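Local coordinates for protein aldehyde dehydrogenase (Burkholderia thailandensis, PDB 5J6B) that probably oxidises aldehydes to carboxylic acids with NADP as cofactor, as a member of the aldehyde dehydrogenase family, at residues 317-323 with 368-373. Residue numbers count along the deposited sequence, not the author numbering.
Sequences TRSLKMG and MFEATL
Helix 303-319 ends within 317-323, and from L320 to M322 (psi 125-141°) the chain is extended. It runs antiparallel to 368-373, as the closest CA pairs indicate: T317-A371 6.2 Å, M322-E370 6.6 Å, G323-M368 7.6 Å. At G323 (phi 163°, psi -154°) a CB would jam against the preceding carbonyl O. No direct hydrogen bond joins the segments; side-chain packing and two waters do. M368 (m, m, m) curls so that CE lies 3.5 Å from M322 CG and 3.7 Å from G323 O. F369 points away, but its C is 3.6 Å from SD of M322 (t, t, p), which also lies 3.5 Å from E370 N. The strand breaks over E370 and A371 and resumes at T372. E370 CG is 3.8 Å from M322 CE, and E370 OE1 is hydrogen-bonded to K363 N. A371 CB meets L320 CD1 at 3.9 Å; T317 (m) sets CG2 3.4 Å from A371 O. One water donates to T317 O (3.1 Å) and A371 O (2.8 Å); another donates to L320 O (3.2 Å) and accepts from A371 N (3.0 Å). T372 faces away, its OG1 donating a hydrogen bond to E370 O (2.7 Å). L373's CA-to-CB bond points back toward 317-323. This is structural packing within the aldehyde dehydrogenase fold: strand 298-302 leads into the helix, whose exit covers strand 368-375 of the same mixed sheet, beside Y286 and strand 357-360, while F369 and T372 pack on helix 338-353.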
ATOM      1  N   THR A 317       5.056 -41.416 -17.246  1.00 18.44           N
ATOM      2  CA  THR A 317       5.422 -41.994 -15.955  1.00 20.85           C
ATOM      3  C   THR A 317       6.404 -43.146 -16.136  1.00 23.07           C
ATOM      4  O   THR A 317       7.416 -43.235 -15.423  1.00 24.31           O
ATOM      5  CB  THR A 317       4.147 -42.448 -15.225  1.00 18.03           C
ATOM      6  OG1 THR A 317       3.321 -41.302 -14.986  1.00 22.09           O
ATOM      7  CG2 THR A 317       4.464 -43.110 -13.888  1.00 18.28           C
ATOM      8  N   ARG A 318       6.143 -44.013 -17.119  1.00 21.88           N
ATOM      9  CA  ARG A 318       7.042 -45.132 -17.399  1.00 25.78           C
ATOM     10  C   ARG A 318       8.432 -44.672 -17.812  1.00 24.78           C
ATOM     11  O   ARG A 318       9.414 -45.363 -17.531  1.00 21.36           O
ATOM     12  CB  ARG A 318       6.447 -46.024 -18.488  1.00 23.57           C
ATOM     13  CG  ARG A 318       5.338 -46.897 -17.966  1.00 30.50           C
ATOM     14  CD  ARG A 318       4.728 -47.756 -19.041  1.00 34.44           C
ATOM     15  NE  ARG A 318       3.818 -48.717 -18.435  1.00 40.48           N
ATOM     16  CZ  ARG A 318       2.791 -49.272 -19.065  1.00 40.68           C
ATOM     17  NH1 ARG A 318       2.534 -48.958 -20.331  1.00 34.85           N
ATOM     18  NH2 ARG A 318       2.021 -50.139 -18.426  1.00 40.48           N
ATOM     19  N   SER A 319       8.536 -43.521 -18.480  1.00 25.53           N
ATOM     20  CA  SER A 319       9.820 -43.048 -18.983  1.00 28.61           C
ATOM     21  C   SER A 319      10.752 -42.540 -17.887  1.00 31.45           C
ATOM     22  O   SER A 319      11.948 -42.377 -18.147  1.00 27.67           O
ATOM     23  CB  SER A 319       9.608 -41.926 -19.995  1.00 26.07           C
ATOM     24  OG  SER A 319       9.206 -40.729 -19.339  1.00 26.34           O
ATOM     25  N   LEU A 320      10.245 -42.268 -16.686  1.00 20.82           N
ATOM     26  CA  LEU A 320      11.046 -41.605 -15.660  1.00 20.93           C
ATOM     27  C   LEU A 320      12.115 -42.547 -15.099  1.00 23.30           C
ATOM     28  O   LEU A 320      11.803 -43.632 -14.599  1.00 23.78           O
ATOM     29  CB  LEU A 320      10.137 -41.096 -14.546  1.00 18.98           C
ATOM     30  CG  LEU A 320       9.120 -40.052 -15.006  1.00 21.53           C
ATOM     31  CD1 LEU A 320       8.307 -39.582 -13.838  1.00 23.46           C
ATOM     32  CD2 LEU A 320       9.829 -38.885 -15.670  1.00 26.08           C
ATOM     33  N   LYS A 321      13.375 -42.118 -15.155  1.00 20.91           N
ATOM     34  CA  LYS A 321      14.494 -42.956 -14.718  1.00 18.72           C
ATOM     35  C   LYS A 321      14.622 -42.927 -13.195  1.00 22.53           C
ATOM     36  O   LYS A 321      14.700 -41.854 -12.583  1.00 25.58           O
ATOM     37  CB  LYS A 321      15.788 -42.474 -15.375  1.00 29.90           C
ATOM     38  CG  LYS A 321      17.025 -43.296 -15.042  1.00 31.08           C
ATOM     39  CD  LYS A 321      17.136 -44.522 -15.929  1.00 34.79           C
ATOM     40  CE  LYS A 321      18.451 -45.253 -15.682  1.00 35.36           C
ATOM     41  NZ  LYS A 321      18.524 -45.748 -14.283  1.00 35.92           N
ATOM     42  N   MET A 322      14.626 -44.108 -12.586  1.00 21.14           N
ATOM     43  CA  MET A 322      14.848 -44.275 -11.156  1.00 20.29           C
ATOM     44  C   MET A 322      16.274 -44.774 -10.926  1.00 22.30           C
ATOM     45  O   MET A 322      16.776 -45.600 -11.694  1.00 23.27           O
ATOM     46  CB  MET A 322      13.835 -45.268 -10.580  1.00 25.20           C
ATOM     47  CG  MET A 322      13.878 -45.435  -9.076  1.00 28.28           C
ATOM     48  SD  MET A 322      12.661 -46.625  -8.433  1.00 31.30           S
ATOM     49  CE  MET A 322      13.115 -48.118  -9.307  1.00 39.68           C
ATOM     50  N   GLY A 323      16.928 -44.275  -9.882  1.00 21.09           N
ATOM     51  CA  GLY A 323      18.269 -44.791  -9.595  1.00 28.05           C
ATOM     52  C   GLY A 323      19.048 -43.863  -8.670  1.00 20.20           C
ATOM     53  O   GLY A 323      18.466 -43.121  -7.875  1.00 24.36           O
ATOM     54  N   MET A 368      13.645 -47.530  -2.829  1.00 23.95           N
ATOM     55  CA  MET A 368      13.502 -47.173  -4.241  1.00 24.61           C
ATOM     56  C   MET A 368      12.072 -47.488  -4.674  1.00 25.83           C
ATOM     57  O   MET A 368      11.731 -48.642  -4.961  1.00 22.71           O
ATOM     58  CB  MET A 368      14.520 -47.913  -5.105  1.00 25.16           C
ATOM     59  CG  MET A 368      15.989 -47.688  -4.726  1.00 22.68           C
ATOM     60  SD  MET A 368      16.477 -45.942  -4.667  1.00 24.97           S
ATOM     61  CE  MET A 368      15.965 -45.372  -6.287  1.00 20.74           C
ATOM     62  N   PHE A 369      11.245 -46.446  -4.729  1.00 22.55           N
ATOM     63  CA  PHE A 369       9.833 -46.520  -5.094  1.00 27.04           C
ATOM     64  C   PHE A 369       9.692 -45.943  -6.500  1.00 24.17           C
ATOM     65  O   PHE A 369      10.011 -44.769  -6.721  1.00 20.24           O
ATOM     66  CB  PHE A 369       8.986 -45.737  -4.080  1.00 22.13           C
ATOM     67  CG  PHE A 369       7.536 -46.192  -3.964  1.00 22.98           C
ATOM     68  CD1 PHE A 369       7.004 -46.523  -2.717  1.00 27.64           C
ATOM     69  CD2 PHE A 369       6.699 -46.242  -5.073  1.00 20.66           C
ATOM     70  CE1 PHE A 369       5.674 -46.927  -2.579  1.00 23.76           C
ATOM     71  CE2 PHE A 369       5.364 -46.645  -4.945  1.00 25.33           C
ATOM     72  CZ  PHE A 369       4.851 -46.986  -3.694  1.00 21.32           C
ATOM     73  N   GLU A 370       9.273 -46.782  -7.450  1.00 23.61           N
ATOM     74  CA  GLU A 370       9.010 -46.336  -8.816  1.00 25.75           C
ATOM     75  C   GLU A 370       7.986 -45.209  -8.846  1.00 23.08           C
ATOM     76  O   GLU A 370       7.039 -45.186  -8.057  1.00 19.75           O
ATOM     77  CB  GLU A 370       8.451 -47.483  -9.658  1.00 30.36           C
ATOM     78  CG  GLU A 370       9.452 -48.260 -10.462  1.00 33.80           C
ATOM     79  CD  GLU A 370       8.770 -49.217 -11.429  1.00 39.36           C
ATOM     80  OE1 GLU A 370       7.735 -49.827 -11.062  1.00 35.08           O
ATOM     81  OE2 GLU A 370       9.257 -49.336 -12.569  1.00 41.81           O
ATOM     82  N   ALA A 371       8.152 -44.286  -9.796  1.00 18.82           N
ATOM     83  CA  ALA A 371       7.054 -43.376 -10.117  1.00 18.17           C
ATOM     84  C   ALA A 371       5.845 -44.207 -10.527  1.00 25.70           C
ATOM     85  O   ALA A 371       5.933 -45.027 -11.441  1.00 19.38           O
ATOM     86  CB  ALA A 371       7.455 -42.413 -11.236  1.00 19.26           C
ATOM     87  N   THR A 372       4.716 -44.008  -9.841  1.00 19.72           N
ATOM     88  CA  THR A 372       3.591 -44.921  -9.940  1.00 19.38           C
ATOM     89  C   THR A 372       2.316 -44.128 -10.179  1.00 18.93           C
ATOM     90  O   THR A 372       2.137 -43.041  -9.621  1.00 18.18           O
ATOM     91  CB  THR A 372       3.468 -45.761  -8.670  1.00 20.02           C
ATOM     92  OG1 THR A 372       4.684 -46.506  -8.471  1.00 23.57           O
ATOM     93  CG2 THR A 372       2.299 -46.722  -8.768  1.00 23.87           C
ATOM     94  N   LEU A 373       1.451 -44.665 -11.039  1.00 19.44           N
ATOM     95  CA  LEU A 373       0.158 -44.060 -11.334  1.00 19.19           C
ATOM     96  C   LEU A 373      -0.934 -45.092 -11.095  1.00 25.11           C
ATOM     97  O   LEU A 373      -0.795 -46.253 -11.495  1.00 23.61           O
ATOM     98  CB  LEU A 373       0.106 -43.555 -12.779  1.00 18.96           C
ATOM     99  CG  LEU A 373      -1.155 -42.813 -13.230  1.00 23.53           C
ATOM    100  CD1 LEU A 373      -1.220 -41.455 -12.545  1.00 19.10           C
ATOM    101  CD2 LEU A 373      -1.142 -42.658 -14.730  1.00 20.42           C
TER
HETATM  102  O   HOH W   1       7.769 -45.596 -13.431  1.00 23.11           O
HETATM  103  O   HOH W   2      10.261 -44.588 -11.903  1.00 24.22           O